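Hemoglobin subunit beta (Isurus oxyrinchus, PDB 3MKB) probably carries oxygen in shark blood, binding it reversibly at a haem iron as one of the globin chains of a four-chain haemoglobin. Local coordinates at residues V1-Q5 with K122-V126; V71-V76 with A130-Q134. All blocks are in the same frame, centred on the assembly; numbering follows the deposited sequence.

Contact 1 (V1-Q5 with K122-V126); sequences VHWTQ and KFFQV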
ATOM      1  N   VAL B   1       9.907  15.748  12.488  1.00 49.77           N
ATOM      2  CA  VAL B   1       8.554  16.261  12.089  1.00 48.50           C
ATOM      3  C   VAL B   1       8.440  17.658  12.671  1.00 47.72           C
ATOM      4  O   VAL B   1       8.739  17.842  13.854  1.00 47.35           O
ATOM      5  CB  VAL B   1       7.414  15.290  12.587  1.00 48.97           C
ATOM      6  CG1 VAL B   1       7.402  15.158  14.100  1.00 50.10           C
ATOM      7  CG2 VAL B   1       6.018  15.689  12.048  1.00 49.30           C
ATOM      8  N   HIS B   2       8.083  18.628  11.826  1.00 46.42           N
ATOM      9  CA  HIS B   2       7.690  19.978  12.253  1.00 45.99           C
ATOM     10  C   HIS B   2       6.139  20.121  12.290  1.00 44.47           C
ATOM     11  O   HIS B   2       5.449  19.529  11.451  1.00 44.23           O
ATOM     12  CB  HIS B   2       8.331  21.017  11.329  1.00 46.75           C
ATOM     13  CG  HIS B   2       9.835  21.021  11.398  1.00 52.97           C
ATOM     14  ND1 HIS B   2      10.643  20.757  10.307  1.00 55.07           N
ATOM     15  CD2 HIS B   2      10.677  21.217  12.451  1.00 57.22           C
ATOM     16  CE1 HIS B   2      11.912  20.795  10.682  1.00 58.11           C
ATOM     17  NE2 HIS B   2      11.962  21.078  11.976  1.00 58.14           N
ATOM     18  N   TRP B   3       5.620  20.867  13.277  1.00 40.90           N
ATOM     19  CA  TRP B   3       4.189  21.070  13.520  1.00 37.11           C
ATOM     20  C   TRP B   3       3.751  22.552  13.458  1.00 36.21           C
ATOM     21  O   TRP B   3       4.386  23.430  14.038  1.00 34.80           O
ATOM     22  CB  TRP B   3       3.826  20.549  14.886  1.00 37.85           C
ATOM     23  CG  TRP B   3       4.092  19.071  15.136  1.00 37.32           C
ATOM     24  CD1 TRP B   3       5.168  18.531  15.806  1.00 39.20           C
ATOM     25  CD2 TRP B   3       3.237  17.948  14.767  1.00 38.51           C
ATOM     26  NE1 TRP B   3       5.047  17.134  15.861  1.00 41.38           N
ATOM     27  CE2 TRP B   3       3.874  16.759  15.236  1.00 39.65           C
ATOM     28  CE3 TRP B   3       1.981  17.843  14.131  1.00 35.56           C
ATOM     29  CZ2 TRP B   3       3.298  15.474  15.071  1.00 40.01           C
ATOM     30  CZ3 TRP B   3       1.428  16.538  13.918  1.00 36.97           C
ATOM     31  CH2 TRP B   3       2.090  15.394  14.400  1.00 37.42           C
ATOM     32  N   THR B   4       2.642  22.845  12.798  1.00 32.77           N
ATOM     33  CA  THR B   4       2.068  24.194  12.925  1.00 30.76           C
ATOM     34  C   THR B   4       1.348  24.307  14.297  1.00 30.45           C
ATOM     35  O   THR B   4       1.077  23.294  14.918  1.00 29.95           O
ATOM     36  CB  THR B   4       1.098  24.433  11.805  1.00 31.82           C
ATOM     37  OG1 THR B   4      -0.058  23.635  12.056  1.00 27.18           O
ATOM     38  CG2 THR B   4       1.720  24.007  10.507  1.00 30.28           C
ATOM     39  N   GLN B   5       1.113  25.519  14.797  1.00 29.47           N
ATOM     40  CA  GLN B   5       0.325  25.719  16.013  1.00 29.67           C
ATOM     41  C   GLN B   5      -1.113  25.203  15.886  1.00 29.19           C
ATOM     42  O   GLN B   5      -1.661  24.731  16.866  1.00 27.72           O
ATOM     43  CB  GLN B   5       0.355  27.191  16.497  1.00 30.23           C
ATOM     44  CG  GLN B   5       1.767  27.682  16.660  1.00 30.69           C
ATOM     45  CD  GLN B   5       2.464  27.017  17.810  1.00 32.80           C
ATOM     46  OE1 GLN B   5       1.878  26.743  18.850  1.00 29.11           O
ATOM     47  NE2 GLN B   5       3.709  26.735  17.624  1.00 39.68           N
ATOM     48  N   LYS B 122      -1.543  13.203   9.682  1.00 27.43           N
ATOM     49  CA  LYS B 122      -0.140  13.477  10.026  1.00 28.30           C
ATOM     50  C   LYS B 122       0.154  12.951  11.463  1.00 27.88           C
ATOM     51  O   LYS B 122       1.120  12.235  11.670  1.00 29.13           O
ATOM     52  CB  LYS B 122       0.148  14.975   9.931  1.00 27.04           C
ATOM     53  CG  LYS B 122       1.606  15.315  10.178  1.00 31.25           C
ATOM     54  CD  LYS B 122       1.762  16.864  10.315  1.00 28.74           C
ATOM     55  CE  LYS B 122       3.206  17.247  10.431  1.00 31.33           C
ATOM     56  NZ  LYS B 122       3.276  18.763  10.326  1.00 30.57           N
ATOM     57  N   PHE B 123      -0.670  13.333  12.418  1.00 27.32           N
ATOM     58  CA  PHE B 123      -0.489  12.827  13.775  1.00 29.13           C
ATOM     59  C   PHE B 123      -0.319  11.277  13.830  1.00 27.53           C
ATOM     60  O   PHE B 123       0.641  10.767  14.348  1.00 25.78           O
ATOM     61  CB  PHE B 123      -1.651  13.253  14.681  1.00 28.71           C
ATOM     62  CG  PHE B 123      -1.531  12.694  16.076  1.00 30.15           C
ATOM     63  CD1 PHE B 123      -0.436  13.037  16.879  1.00 29.06           C
ATOM     64  CD2 PHE B 123      -2.494  11.799  16.553  1.00 25.06           C
ATOM     65  CE1 PHE B 123      -0.306  12.478  18.188  1.00 28.98           C
ATOM     66  CE2 PHE B 123      -2.420  11.250  17.831  1.00 28.96           C
ATOM     67  CZ  PHE B 123      -1.320  11.590  18.666  1.00 32.50           C
ATOM     68  N   PHE B 124      -1.263  10.560  13.243  1.00 26.46           N
ATOM     69  CA  PHE B 124      -1.230   9.119  13.250  1.00 27.51           C
ATOM     70  C   PHE B 124      -0.055   8.438  12.532  1.00 29.08           C
ATOM     71  O   PHE B 124       0.398   7.371  12.937  1.00 29.72           O
ATOM     72  CB  PHE B 124      -2.586   8.577  12.827  1.00 26.29           C
ATOM     73  CG  PHE B 124      -3.672   8.746  13.881  1.00 27.09           C
ATOM     74  CD1 PHE B 124      -4.854   9.410  13.570  1.00 25.24           C
ATOM     75  CD2 PHE B 124      -3.522   8.244  15.194  1.00 31.67           C
ATOM     76  CE1 PHE B 124      -5.907   9.561  14.498  1.00 24.32           C
ATOM     77  CE2 PHE B 124      -4.600   8.436  16.170  1.00 26.00           C
ATOM     78  CZ  PHE B 124      -5.747   9.085  15.822  1.00 24.31           C
ATOM     79  N   GLN B 125       0.438   9.052  11.473  1.00 31.01           N
ATOM     80  CA  GLN B 125       1.598   8.508  10.771  1.00 31.42           C
ATOM     81  C   GLN B 125       2.858   8.655  11.659  1.00 31.58           C
ATOM     82  O   GLN B 125       3.670   7.778  11.698  1.00 31.95           O
ATOM     83  CB  GLN B 125       1.796   9.206   9.437  1.00 31.90           C
ATOM     84  CG  GLN B 125       2.794   8.447   8.491  1.00 35.70           C
ATOM     85  CD  GLN B 125       2.347   6.992   8.189  1.00 42.61           C
ATOM     86  OE1 GLN B 125       1.219   6.765   7.709  1.00 43.48           O
ATOM     87  NE2 GLN B 125       3.221   6.010   8.498  1.00 40.65           N
ATOM     88  N   VAL B 126       2.988   9.766  12.370  1.00 30.86           N
ATOM     89  CA  VAL B 126       4.048   9.907  13.366  1.00 30.73           C
ATOM     90  C   VAL B 126       3.912   8.812  14.420  1.00 30.47           C
ATOM     91  O   VAL B 126       4.888   8.168  14.788  1.00 30.95           O
ATOM     92  CB  VAL B 126       4.019  11.303  14.034  1.00 31.27           C
ATOM     93  CG1 VAL B 126       5.019  11.402  15.159  1.00 32.41           C
ATOM     94  CG2 VAL B 126       4.348  12.340  13.050  1.00 32.54           C
TER

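Contact 2 (V71-V76 with A130-Q134); sequences VKAEFV and AISSQ. With HEM (protoporphyrin IX containing Fe), chain F.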
ATOM      1  N   VAL B  71       7.988  11.735  19.788  1.00 50.28           N
ATOM      2  CA  VAL B  71       7.149  10.555  19.989  1.00 48.25           C
ATOM      3  C   VAL B  71       7.977   9.271  19.887  1.00 47.32           C
ATOM      4  O   VAL B  71       7.838   8.381  20.723  1.00 47.90           O
ATOM      5  CB  VAL B  71       5.917  10.510  19.036  1.00 48.40           C
ATOM      6  CG1 VAL B  71       5.099   9.234  19.242  1.00 47.79           C
ATOM      7  CG2 VAL B  71       5.031  11.733  19.247  1.00 47.14           C
ATOM      8  N   LYS B  72       8.800   9.193  18.849  1.00 46.49           N
ATOM      9  CA  LYS B  72       9.656   8.058  18.552  1.00 46.74           C
ATOM     10  C   LYS B  72      10.338   7.578  19.856  1.00 46.36           C
ATOM     11  O   LYS B  72      10.163   6.423  20.282  1.00 44.53           O
ATOM     12  CB  LYS B  72      10.696   8.530  17.523  1.00 47.55           C
ATOM     13  CG  LYS B  72      11.617   7.475  16.876  1.00 51.20           C
ATOM     14  CD  LYS B  72      11.129   6.994  15.486  1.00 56.70           C
ATOM     15  CE  LYS B  72      11.460   7.960  14.327  1.00 58.86           C
ATOM     16  NZ  LYS B  72      11.486   7.238  12.999  1.00 60.70           N
ATOM     17  N   ALA B  73      11.081   8.504  20.479  1.00 45.26           N
ATOM     18  CA  ALA B  73      11.755   8.268  21.762  1.00 45.58           C
ATOM     19  C   ALA B  73      10.854   7.753  22.931  1.00 45.50           C
ATOM     20  O   ALA B  73      11.351   7.041  23.804  1.00 46.70           O
ATOM     21  CB  ALA B  73      12.525   9.537  22.171  1.00 44.73           C
ATOM     22  N   GLU B  74       9.556   8.077  22.950  1.00 44.65           N
ATOM     23  CA  GLU B  74       8.696   7.630  24.058  1.00 44.73           C
ATOM     24  C   GLU B  74       8.065   6.279  23.755  1.00 44.19           C
ATOM     25  O   GLU B  74       7.460   5.631  24.631  1.00 44.15           O
ATOM     26  CB  GLU B  74       7.606   8.661  24.422  1.00 45.04           C
ATOM     27  CG  GLU B  74       8.010  10.163  24.300  1.00 48.29           C
ATOM     28  CD  GLU B  74       8.754  10.762  25.506  1.00 52.06           C
ATOM     29  OE1 GLU B  74       8.565  10.314  26.674  1.00 55.40           O
ATOM     30  OE2 GLU B  74       9.512  11.727  25.284  1.00 51.72           O
ATOM     31  N   PHE B  75       8.208   5.833  22.515  1.00 42.78           N
ATOM     32  CA  PHE B  75       7.511   4.632  22.123  1.00 41.45           C
ATOM     33  C   PHE B  75       8.422   3.390  22.040  1.00 41.54           C
ATOM     34  O   PHE B  75       7.968   2.303  21.662  1.00 39.35           O
ATOM     35  CB  PHE B  75       6.728   4.906  20.806  1.00 41.90           C
ATOM     36  CG  PHE B  75       5.296   5.328  21.014  1.00 40.17           C
ATOM     37  CD1 PHE B  75       4.251   4.537  20.525  1.00 40.92           C
ATOM     38  CD2 PHE B  75       4.973   6.511  21.699  1.00 40.81           C
ATOM     39  CE1 PHE B  75       2.905   4.884  20.709  1.00 37.40           C
ATOM     40  CE2 PHE B  75       3.628   6.872  21.888  1.00 39.76           C
ATOM     41  CZ  PHE B  75       2.588   6.058  21.382  1.00 40.24           C
ATOM     42  N   VAL B  76       9.702   3.545  22.412  1.00 41.60           N
ATOM     43  CA  VAL B  76      10.675   2.430  22.311  1.00 42.49           C
ATOM     44  C   VAL B  76      10.176   1.140  22.947  1.00 43.10           C
ATOM     45  O   VAL B  76      10.100   0.088  22.276  1.00 43.37           O
ATOM     46  CB  VAL B  76      12.129   2.805  22.784  1.00 42.41           C
ATOM     47  CG1 VAL B  76      13.146   1.796  22.241  1.00 42.88           C
ATOM     48  CG2 VAL B  76      12.512   4.145  22.291  1.00 41.18           C
ATOM     49  N   ALA B 130       6.453   5.629  14.997  1.00 35.23           N
ATOM     50  CA  ALA B 130       7.018   5.461  16.346  1.00 34.49           C
ATOM     51  C   ALA B 130       6.851   4.034  16.896  1.00 35.56           C
ATOM     52  O   ALA B 130       7.808   3.436  17.421  1.00 35.19           O
ATOM     53  CB  ALA B 130       6.399   6.443  17.283  1.00 35.98           C
ATOM     54  N   ILE B 131       5.633   3.500  16.786  1.00 34.17           N
ATOM     55  CA  ILE B 131       5.330   2.164  17.245  1.00 32.89           C
ATOM     56  C   ILE B 131       5.870   1.051  16.290  1.00 33.50           C
ATOM     57  O   ILE B 131       6.045  -0.115  16.709  1.00 32.90           O
ATOM     58  CB  ILE B 131       3.821   1.998  17.565  1.00 32.90           C
ATOM     59  CG1 ILE B 131       3.596   0.819  18.523  1.00 33.20           C
ATOM     60  CG2 ILE B 131       2.951   2.041  16.233  1.00 29.44           C
ATOM     61  CD1 ILE B 131       2.141   0.644  18.989  1.00 30.75           C
ATOM     62  N   SER B 132       6.212   1.428  15.059  1.00 33.30           N
ATOM     63  CA  SER B 132       6.860   0.505  14.105  1.00 32.95           C
ATOM     64  C   SER B 132       8.377   0.446  14.169  1.00 34.98           C
ATOM     65  O   SER B 132       8.979  -0.436  13.554  1.00 34.79           O
ATOM     66  CB  SER B 132       6.450   0.815  12.660  1.00 32.21           C
ATOM     67  OG  SER B 132       5.048   0.819  12.531  1.00 29.77           O
ATOM     68  N   SER B 133       8.995   1.339  14.932  1.00 36.88           N
ATOM     69  CA  SER B 133      10.436   1.565  14.799  1.00 40.36           C
ATOM     70  C   SER B 133      11.314   0.391  15.279  1.00 40.73           C
ATOM     71  O   SER B 133      12.401   0.157  14.753  1.00 41.07           O
ATOM     72  CB  SER B 133      10.853   2.874  15.487  1.00 41.07           C
ATOM     73  OG  SER B 133      12.213   3.194  15.151  1.00 45.75           O
ATOM     74  N   GLN B 134      10.804  -0.405  16.215  1.00 41.65           N
ATOM     75  CA  GLN B 134      11.576  -1.539  16.713  1.00 41.76           C
ATOM     76  C   GLN B 134      11.266  -2.866  16.056  1.00 41.22           C
ATOM     77  O   GLN B 134      11.637  -3.915  16.589  1.00 41.40           O
ATOM     78  CB  GLN B 134      11.358  -1.661  18.211  1.00 41.87           C
ATOM     79  CG  GLN B 134      11.771  -0.382  18.934  1.00 44.04           C
ATOM     80  CD  GLN B 134      13.265  -0.078  18.763  1.00 49.10           C
ATOM     81  OE1 GLN B 134      13.658   1.093  18.620  1.00 52.51           O
ATOM     82  NE2 GLN B 134      14.107  -1.133  18.789  1.00 47.15           N
TER
HETATM   83  CHA HEM F 137      -0.821  -3.481  24.095  1.00 35.46           C
HETATM   84  CHB HEM F 137      -0.533   1.031  22.414  1.00 36.27           C
HETATM   85  CHC HEM F 137      -1.912  -0.636  18.147  1.00 36.27           C
HETATM   86  CHD HEM F 137      -2.482  -5.166  19.882  1.00 36.71           C
HETATM   87  C1A HEM F 137      -0.553  -2.156  23.947  1.00 38.47           C
HETATM   88  C2A HEM F 137       0.066  -1.358  24.951  1.00 37.72           C
HETATM   89  C3A HEM F 137       0.125  -0.120  24.497  1.00 37.03           C
HETATM   90  C4A HEM F 137      -0.441  -0.102  23.196  1.00 37.66           C
HETATM   91  CMA HEM F 137       0.719   1.088  25.253  1.00 36.48           C
HETATM   92  CAA HEM F 137       0.544  -1.839  26.341  1.00 39.03           C
HETATM   93  CBA HEM F 137       1.932  -2.459  26.246  1.00 43.88           C
HETATM   94  CGA HEM F 137       2.403  -2.779  27.655  1.00 48.10           C
HETATM   95  O1A HEM F 137       2.860  -1.857  28.377  1.00 51.13           O
HETATM   96  O2A HEM F 137       2.319  -3.952  28.059  1.00 46.63           O
HETATM   97  C1B HEM F 137      -0.886   1.021  21.110  1.00 36.26           C
HETATM   98  C2B HEM F 137      -0.941   2.169  20.209  1.00 34.68           C
HETATM   99  C3B HEM F 137      -1.339   1.675  19.022  1.00 36.05           C
HETATM  100  C4B HEM F 137      -1.536   0.224  19.140  1.00 35.12           C
HETATM  101  CMB HEM F 137      -0.627   3.671  20.518  1.00 32.30           C
HETATM  102  CAB HEM F 137      -1.542   2.482  17.731  1.00 33.24           C
HETATM  103  CBB HEM F 137      -0.894   2.015  16.654  1.00 35.44           C
HETATM  104  C1C HEM F 137      -2.216  -1.996  18.256  1.00 38.44           C
HETATM  105  C2C HEM F 137      -2.812  -2.833  17.238  1.00 36.51           C
HETATM  106  C3C HEM F 137      -2.987  -4.050  17.731  1.00 39.16           C
HETATM  107  C4C HEM F 137      -2.483  -4.064  19.068  1.00 39.50           C
HETATM  108  CMC HEM F 137      -3.243  -2.432  15.826  1.00 38.80           C
HETATM  109  CAC HEM F 137      -3.573  -5.278  16.995  1.00 41.16           C
HETATM  110  CBC HEM F 137      -4.663  -5.178  16.197  1.00 44.55           C
HETATM  111  C1D HEM F 137      -2.155  -5.133  21.200  1.00 35.09           C
HETATM  112  C2D HEM F 137      -2.279  -6.217  22.155  1.00 35.58           C
HETATM  113  C3D HEM F 137      -1.756  -5.649  23.461  1.00 37.05           C
HETATM  114  C4D HEM F 137      -1.374  -4.297  23.173  1.00 33.55           C
HETATM  115  CMD HEM F 137      -2.831  -7.636  21.915  1.00 33.58           C
HETATM  116  CAD HEM F 137      -1.642  -6.321  24.852  1.00 38.09           C
HETATM  117  CBD HEM F 137      -2.964  -6.276  25.583  1.00 43.69           C
HETATM  118  CGD HEM F 137      -2.778  -7.192  26.803  1.00 51.51           C
HETATM  119  O1D HEM F 137      -2.801  -6.663  27.946  1.00 55.61           O
HETATM  120  O2D HEM F 137      -2.596  -8.456  26.688  1.00 54.02           O
HETATM  121  NA  HEM F 137      -0.870  -1.365  22.858  1.00 38.00           N
HETATM  122  NB  HEM F 137      -1.233  -0.117  20.432  1.00 35.75           N
HETATM  123  NC  HEM F 137      -2.021  -2.787  19.379  1.00 38.74           N
HETATM  124  ND  HEM F 137      -1.606  -4.040  21.837  1.00 39.29           N
HETATM  125 FE   HEM F 137      -1.341  -2.129  21.042  1.00 40.18          FE
HETATM  126  O   HOH W   1       9.647   4.041  19.157  1.00 42.94           O
HETATM  127  O   HOH W   2      -3.489  -1.646  21.126  1.00 54.51           O

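Contact 1 (V1-Q5 with K122-V126)
The irregular N-terminal segment 1-5 passes outside helix 114-132, its backbone nearest at Val-1 and Val-126, whose CA atoms stand 7.9 Å apart. Lys-122 bridges the two backbones. Its CG is anti to the backbone N (chi1 -176°) and every later torsion is near 180°, an extended chain that carries NZ to His-2 O at 2.6 Å, in the carbonyl plane with a C=O...N angle of 156°. En route its methylenes run antiparallel to the Trp-3 side chain: CE lies over one face of the indole, 4.2 Å from the centroid of the six-membered ring, in a CH-pi contact. Val-1 CG2 meets Lys-122 CE at 3.6 Å and leans on Val-126 CG2. The indole rim continues this apolar patch, with CZ2 against Val-126 CG2 (3.9 Å) and the CH2 edge directed at the backbone of Phe-123. Trp-3 NE1 turns elsewhere, to Glu-68 O. The same lysine NZ forms a salt bridge with Glu-7 in helix 5-17, and Glu-7 OE1 also accepts the backbone N-H of Thr-4, the N-cap of that helix. Charge, carbonyl dipole and aromatic face act on one extended lysine, and its positive charge is probably stabilised by both oxygen partners.

Contact 2 (V71-V76 with A130-Q134)
Water 1 joins the two segments, donating to Lys-72 O at 2.7 Å and to Ala-130 O at 2.6 Å. Both carbonyls have a second donor within their own segment: Phe-75 N binds Lys-72 O at the end of helix 71-74, and Ser-133 N binds Ala-130 O weakly. The close approach of the backbones fits the small side chain of Ala-130, whose methyl packs against Val-71 CG1 at 3.6 Å and also touches Lys-72 CA and Phe-75 CB.

Phe-75 extends the apolar seam inward. The CD1 edge of its ring meets Ile-131 CB at 3.9 Å, while CE1 approaches the haem methyl CMB, which lies in the ring plane, at 3.7 Å; Ala-60 and Ala-64 of helix 50-65 also touch this side chain. Ile-131 has CG1 anti to its N (chi1 -158°) and chi2 near 180°, an extended branch that sets CD1 over the porphyrin, 3.6 Å from C3B, on the face opposite the iron-bound water 2. Replacing Phe-75 by an alanine removes the ring, which would probably leave a gap bordered by Ile-131 CB, the haem methyl CMB and helix 50-65, with CMB lacking its edge-on partner. Farther out, Val-76 CG1 rests against the amide of Gln-134, 3.7 Å from OE1, and Ser-79 OG binds both Ile-131 O and Gln-134 N. Here the turn after helix 71-74 meets the C-terminal end of helix 114-132, and Phe-75 and Ile-131 together form part of the wall of the globin haem pocket.

Both contacts use helix 114-132, contact 1 in its middle and contact 2 at its C-terminal end, and their segments alternate along the chain. Their centres lie about 14 Å apart, yet they touch where Val-126 CG1 packs on Val-71 CB. Contact 1 is a surface contact: it ties the start of the chain to the helix through a direct lysine-to-carbonyl bond, reinforced by a salt bridge and an indole face. Contact 2 is partly buried and includes haem-pocket residues; its two segments are linked by water, and small apolar side chains and an aromatic edge do most of the packing.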